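Local coordinates for DUF3836 domain-containing protein (Bacteroides vulgatus, PDB 4R8O) that is of unknown function but folds as a single-layer antiparallel beta-sheet, an architecture thought to have evolved from repeated beta-hairpins, at residues Val19-Ile24 with Lys37-Tyr42; Glu50-Lys55 with Asn66-Tyr71. One frame throughout, in Å; residues are numbered along the deposited sequence.

Contact 1: Val19-Ile24 with Lys37-Tyr42; sequences VVSETI and KHNYKY
The beta-hairpin of strands 18-28 and 31-42 illustrates how a single-layer sheet carries polar, aromatic and aliphatic side chains on its two faces, with no second sheet packed over them. V19-I24 runs antiparallel to K37-Y42, and the hydrogen-bonded pair E22 and H38 sets the register: H38 N donates to E22 O at 2.8 Å, almost along the C=O axis, and E22 N returns the bond to H38 O. Toward the start of the first strand, V20 and S21 both face E13 of strand 8-15 in a classic beta bulge. Here Y40 N reaches V20 O at 3.0 Å, from 50° above the carbonyl plane.

V19 O receives the hydroxyl of Y42, OH to O 2.9 Å, in the carbonyl plane on a lone pair. The same OH is hydrogen-bonded to R48 NH2. Y40, with CG anti to its carbonyl carbon (chi1 -56°), turns its ring edge to the first strand: CE2 lies 4.0 Å from E22 CB. E22 extends alongside Y40 and H38, its OE1 4.0 Å from H38 CD2, while I24 CD1 meets the edge of the same imidazole. On the other face, K37 stretches fully extended past T23 until its CE comes 3.8 Å from S21 OG. S21 OG also makes a weak hydrogen bond to N39 OD1 at 3.5 Å.

Three main-chain bonds and the Y42 hydroxyl thus join the strands, whereas other polar tips look onward to strand 48-57: H38 ND1 to D51 and N39 ND2 to Q54. A negative D51, with E22 also near, would be expected to stabilise a protonated H38, although the charge itself is not seen.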
loop_
_atom_site.group_PDB
_atom_site.type_symbol
_atom_site.label_atom_id
_atom_site.label_comp_id
_atom_site.label_asym_id
_atom_site.label_seq_id
_atom_site.Cartn_x
_atom_site.Cartn_y
_atom_site.Cartn_z
ATOM N N VAL A 19 -6.006 -10.500 4.008
ATOM C CA VAL A 19 -5.736 -9.845 2.740
ATOM C C VAL A 19 -4.273 -9.439 2.529
ATOM O O VAL A 19 -3.783 -8.527 3.161
ATOM C CB VAL A 19 -6.644 -8.609 2.520
ATOM C CG1 VAL A 19 -8.086 -9.047 2.378
ATOM C CG2 VAL A 19 -6.551 -7.584 3.644
ATOM N N VAL A 20 -3.594 -10.125 1.615
ATOM C CA VAL A 20 -2.171 -9.921 1.304
ATOM C C VAL A 20 -2.025 -8.853 0.251
ATOM O O VAL A 20 -0.953 -8.290 0.061
ATOM C CB VAL A 20 -1.551 -11.243 0.776
ATOM C CG1 VAL A 20 -0.064 -11.109 0.402
ATOM C CG2 VAL A 20 -1.723 -12.310 1.832
ATOM N N SER A 21 -3.095 -8.614 -0.472
ATOM C CA SER A 21 -3.085 -7.664 -1.538
ATOM C C SER A 21 -4.500 -7.242 -1.881
ATOM O O SER A 21 -5.458 -7.997 -1.669
ATOM C CB SER A 21 -2.438 -8.292 -2.766
ATOM O OG SER A 21 -2.559 -7.451 -3.910
ATOM N N GLU A 22 -4.606 -6.059 -2.464
ATOM C CA GLU A 22 -5.870 -5.575 -2.980
ATOM C C GLU A 22 -5.634 -4.708 -4.209
ATOM O O GLU A 22 -4.734 -3.889 -4.232
ATOM C CB GLU A 22 -6.553 -4.787 -1.911
ATOM C CG GLU A 22 -7.978 -4.471 -2.240
ATOM C CD GLU A 22 -8.494 -3.337 -1.422
ATOM O OE1 GLU A 22 -7.920 -2.238 -1.531
ATOM O OE2 GLU A 22 -9.459 -3.546 -0.674
ATOM N N THR A 23 -6.470 -4.867 -5.212
ATOM C CA THR A 23 -6.314 -4.145 -6.457
ATOM C C THR A 23 -7.538 -3.237 -6.628
ATOM O O THR A 23 -8.664 -3.622 -6.309
ATOM C CB THR A 23 -6.158 -5.129 -7.598
ATOM O OG1 THR A 23 -5.132 -6.073 -7.265
ATOM C CG2 THR A 23 -5.764 -4.429 -8.860
ATOM N N ILE A 24 -7.295 -2.029 -7.121
ATOM C CA ILE A 24 -8.355 -1.040 -7.317
ATOM C C ILE A 24 -8.324 -0.706 -8.790
ATOM O O ILE A 24 -7.240 -0.550 -9.385
ATOM C CB ILE A 24 -8.210 0.211 -6.424
ATOM C CG1 ILE A 24 -7.997 -0.208 -4.959
ATOM C CG2 ILE A 24 -9.466 1.073 -6.495
ATOM C CD1 ILE A 24 -7.500 0.901 -4.043
ATOM N N LYS A 37 -2.680 -0.587 -6.504
ATOM C CA LYS A 37 -2.539 -1.932 -5.894
ATOM C C LYS A 37 -1.899 -1.766 -4.551
ATOM O O LYS A 37 -0.865 -1.102 -4.429
ATOM C CB LYS A 37 -1.656 -2.805 -6.769
ATOM C CG LYS A 37 -1.650 -4.288 -6.415
ATOM C CD LYS A 37 -0.704 -5.018 -7.340
ATOM C CE LYS A 37 -0.566 -6.480 -6.969
ATOM N NZ LYS A 37 0.749 -7.013 -7.403
ATOM N N HIS A 38 -2.522 -2.332 -3.529
ATOM C CA HIS A 38 -1.985 -2.257 -2.179
ATOM C C HIS A 38 -1.421 -3.621 -1.839
ATOM O O HIS A 38 -2.140 -4.602 -1.908
ATOM C CB HIS A 38 -3.075 -1.978 -1.184
ATOM C CG HIS A 38 -3.484 -0.550 -1.076
ATOM N ND1 HIS A 38 -2.731 0.375 -0.394
ATOM C CD2 HIS A 38 -4.623 0.086 -1.449
ATOM C CE1 HIS A 38 -3.376 1.530 -0.375
ATOM N NE2 HIS A 38 -4.533 1.381 -1.005
ATOM N N ASN A 39 -0.166 -3.691 -1.449
ATOM C CA ASN A 39 0.439 -4.970 -1.026
ATOM C C ASN A 39 0.701 -4.842 0.462
ATOM O O ASN A 39 1.376 -3.923 0.875
ATOM C CB ASN A 39 1.707 -5.173 -1.808
ATOM C CG ASN A 39 1.452 -5.174 -3.323
ATOM O OD1 ASN A 39 0.584 -5.920 -3.814
ATOM N ND2 ASN A 39 2.177 -4.337 -4.069
ATOM N N TYR A 40 0.120 -5.746 1.252
ATOM C CA TYR A 40 0.167 -5.723 2.708
ATOM C C TYR A 40 1.058 -6.828 3.296
ATOM O O TYR A 40 1.080 -7.915 2.752
ATOM C CB TYR A 40 -1.237 -5.983 3.237
ATOM C CG TYR A 40 -2.253 -5.040 2.723
ATOM C CD1 TYR A 40 -2.282 -3.736 3.169
ATOM C CD2 TYR A 40 -3.214 -5.451 1.809
ATOM C CE1 TYR A 40 -3.241 -2.845 2.705
ATOM C CE2 TYR A 40 -4.178 -4.582 1.329
ATOM C CZ TYR A 40 -4.188 -3.275 1.778
ATOM O OH TYR A 40 -5.122 -2.391 1.297
ATOM N N LYS A 41 1.736 -6.553 4.417
ATOM C CA LYS A 41 2.565 -7.537 5.147
ATOM C C LYS A 41 2.103 -7.521 6.571
ATOM O O LYS A 41 1.627 -6.504 7.048
ATOM C CB LYS A 41 4.053 -7.168 5.114
ATOM C CG LYS A 41 4.544 -6.811 3.722
ATOM C CD LYS A 41 6.036 -6.986 3.469
ATOM C CE LYS A 41 6.295 -7.211 1.961
ATOM N NZ LYS A 41 5.519 -8.316 1.279
ATOM N N TYR A 42 2.259 -8.633 7.269
ATOM C CA TYR A 42 1.782 -8.752 8.666
ATOM C C TYR A 42 2.906 -9.298 9.517
ATOM O O TYR A 42 3.846 -9.855 8.978
ATOM C CB TYR A 42 0.529 -9.650 8.709
ATOM C CG TYR A 42 -0.669 -9.054 7.953
ATOM C CD1 TYR A 42 -0.731 -9.081 6.558
ATOM C CD2 TYR A 42 -1.721 -8.440 8.628
ATOM C CE1 TYR A 42 -1.799 -8.507 5.850
ATOM C CE2 TYR A 42 -2.796 -7.856 7.929
ATOM C CZ TYR A 42 -2.827 -7.893 6.542
ATOM O OH TYR A 42 -3.877 -7.336 5.842
#

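Contact 2: Glu50-Lys55 with Asn66-Tyr71; sequences EDEAQK and NLCIRY
Strands 48-57 and 62-73 form a beta-hairpin in the middle of the single-layer sheet, and E50 shows how a long side chain can run alongside its neighbours on one face of the sheet. From CB, 4.0 Å from I69 O, the chain goes to CG, anti to the backbone N (chi1 -152°), where it packs against C68 SG at 3.4 Å. CD stays beside that sulfur at 3.7 Å. The carboxylate then divides its contacts: OE2 remains near C68 SG, whereas OE1 lies 3.9 Å from R70 NE. This is a long salt bridge of charges alone, since the oxygen sits well out of the guanidinium plane and no N-H points at it.

The backbone beneath is unevenly bonded. A53 N donates to L67 O at 2.9 Å with an N-H...O angle of 165°, the only one of four bonds that is not weak: the return from L67 N to A53 O and both D51-I69 bonds are. On the face opposite E50, A53 CB touches L67 CB, and D51, whose OD1 is bonded to H38, lies alongside I69. The ring of Y71 presents its edge to D51 CB, while I69 CG2 rests 3.7 Å above one ring face, offset toward the rim.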
loop_
_atom_site.group_PDB
_atom_site.type_symbol
_atom_site.label_atom_id
_atom_site.label_comp_id
_atom_site.label_asym_id
_atom_site.label_seq_id
_atom_site.Cartn_x
_atom_site.Cartn_y
_atom_site.Cartn_z
ATOM N N GLU A 50 3.016 -3.384 6.810
ATOM C CA GLU A 50 3.228 -2.512 5.652
ATOM C C GLU A 50 1.932 -2.348 4.912
ATOM O O GLU A 50 0.965 -3.052 5.136
ATOM C CB GLU A 50 4.238 -3.136 4.711
ATOM C CG GLU A 50 5.059 -2.184 3.852
ATOM C CD GLU A 50 6.238 -2.932 3.284
ATOM O OE1 GLU A 50 7.149 -3.315 4.076
ATOM O OE2 GLU A 50 6.229 -3.223 2.078
ATOM N N ASP A 51 1.934 -1.388 4.020
ATOM C CA ASP A 51 0.846 -1.157 3.098
ATOM C C ASP A 51 1.477 -0.418 1.957
ATOM O O ASP A 51 1.438 0.796 1.924
ATOM C CB ASP A 51 -0.274 -0.316 3.777
ATOM C CG ASP A 51 -1.355 0.169 2.799
ATOM O OD1 ASP A 51 -1.196 -0.025 1.577
ATOM O OD2 ASP A 51 -2.384 0.736 3.262
ATOM N N GLU A 52 2.062 -1.158 1.046
ATOM C CA GLU A 52 2.713 -0.579 -0.119
ATOM C C GLU A 52 1.661 -0.219 -1.154
ATOM O O GLU A 52 0.881 -1.064 -1.571
ATOM C CB GLU A 52 3.689 -1.591 -0.706
ATOM C CG GLU A 52 4.602 -1.008 -1.749
ATOM C CD GLU A 52 5.446 -2.054 -2.436
ATOM O OE1 GLU A 52 5.556 -3.202 -1.942
ATOM O OE2 GLU A 52 6.024 -1.729 -3.475
ATOM N N ALA A 53 1.684 1.019 -1.606
ATOM C CA ALA A 53 0.661 1.595 -2.511
ATOM C C ALA A 53 1.285 1.828 -3.857
ATOM O O ALA A 53 2.091 2.747 -3.995
ATOM C CB ALA A 53 0.209 2.913 -1.945
ATOM N N GLN A 54 0.964 0.985 -4.835
ATOM C CA GLN A 54 1.527 1.111 -6.175
ATOM C C GLN A 54 0.499 1.694 -7.105
ATOM O O GLN A 54 -0.688 1.462 -6.928
ATOM C CB GLN A 54 1.980 -0.242 -6.673
ATOM C CG GLN A 54 3.202 -0.732 -5.959
ATOM C CD GLN A 54 3.695 -2.054 -6.521
ATOM O OE1 GLN A 54 2.936 -2.999 -6.621
ATOM N NE2 GLN A 54 4.982 -2.126 -6.869
ATOM N N LYS A 55 0.971 2.413 -8.109
ATOM C CA LYS A 55 0.119 3.025 -9.109
ATOM C C LYS A 55 0.333 2.365 -10.468
ATOM O O LYS A 55 1.440 1.942 -10.809
ATOM C CB LYS A 55 0.404 4.531 -9.179
ATOM C CG LYS A 55 1.884 4.944 -9.311
ATOM C CD LYS A 55 2.103 6.308 -9.983
ATOM C CE LYS A 55 1.526 6.339 -11.401
ATOM N NZ LYS A 55 2.169 7.343 -12.290
ATOM N N ASN A 66 5.224 3.865 -5.278
ATOM C CA ASN A 66 4.895 5.276 -5.002
ATOM C C ASN A 66 5.071 5.597 -3.524
ATOM O O ASN A 66 6.032 6.240 -3.136
ATOM C CB ASN A 66 3.470 5.611 -5.522
ATOM C CG ASN A 66 3.001 7.007 -5.100
ATOM O OD1 ASN A 66 3.792 7.953 -5.057
ATOM N ND2 ASN A 66 1.728 7.136 -4.762
ATOM N N LEU A 67 4.129 5.122 -2.724
ATOM C CA LEU A 67 4.060 5.352 -1.295
ATOM C C LEU A 67 4.089 4.033 -0.583
ATOM O O LEU A 67 3.736 3.002 -1.165
ATOM C CB LEU A 67 2.748 6.067 -0.936
ATOM C CG LEU A 67 2.640 7.514 -1.438
ATOM C CD1 LEU A 67 1.246 8.125 -1.200
ATOM C CD2 LEU A 67 3.716 8.397 -0.808
ATOM N N CYS A 68 4.472 4.079 0.688
ATOM C CA CYS A 68 4.543 2.880 1.545
ATOM C C CYS A 68 4.443 3.348 2.974
ATOM O O CYS A 68 5.160 4.251 3.376
ATOM C CB CYS A 68 5.860 2.195 1.343
ATOM S SG CYS A 68 5.993 0.571 2.086
ATOM N N ILE A 69 3.517 2.765 3.703
ATOM C CA ILE A 69 3.280 3.053 5.096
ATOM C C ILE A 69 3.693 1.847 5.923
ATOM O O ILE A 69 3.446 0.713 5.518
ATOM C CB ILE A 69 1.800 3.205 5.370
ATOM C CG1 ILE A 69 1.161 4.191 4.374
ATOM C CG2 ILE A 69 1.597 3.671 6.797
ATOM C CD1 ILE A 69 -0.361 4.181 4.397
ATOM N N ARG A 70 4.270 2.104 7.093
ATOM C CA ARG A 70 4.793 1.066 7.988
ATOM C C ARG A 70 4.297 1.339 9.378
ATOM O O ARG A 70 4.325 2.482 9.807
ATOM C CB ARG A 70 6.309 1.039 7.936
ATOM C CG ARG A 70 6.757 0.523 6.572
ATOM C CD ARG A 70 8.225 0.098 6.434
ATOM N NE ARG A 70 8.521 0.163 5.007
ATOM C CZ ARG A 70 9.727 0.203 4.428
ATOM N NH1 ARG A 70 10.859 0.132 5.132
ATOM N NH2 ARG A 70 9.800 0.297 3.094
ATOM N N TYR A 71 3.785 0.307 10.038
ATOM C CA TYR A 71 3.108 0.450 11.324
ATOM C C TYR A 71 3.923 -0.265 12.368
ATOM O O TYR A 71 4.467 -1.338 12.091
ATOM C CB TYR A 71 1.727 -0.154 11.242
ATOM C CG TYR A 71 0.770 0.489 10.222
ATOM C CD1 TYR A 71 0.043 1.647 10.538
ATOM C CD2 TYR A 71 0.545 -0.097 8.964
ATOM C CE1 TYR A 71 -0.860 2.217 9.633
ATOM C CE2 TYR A 71 -0.364 0.469 8.048
ATOM C CZ TYR A 71 -1.059 1.622 8.397
ATOM O OH TYR A 71 -1.968 2.189 7.533
#

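Contacts 1 and 2 lie in two successive hairpins of one seven-stranded antiparallel sheet, whose spatial order follows the chain order throughout. Contact 1 closes before contact 2 opens, and their centres lie about 9 Å apart. The inner strands, 31-42 and 48-57, are direct neighbours, so the second strand of the first hairpin pairs with the first strand of the next. K37 O and Q54 N come within 2.8 Å in a probable hydrogen bond at this seam, while K41 CG packs on E50 CB. Such hairpin-beside-hairpin continuity fits a single-layer sheet evolved from hairpin repeats, in which each inner strand is bonded to the strand on either side of it.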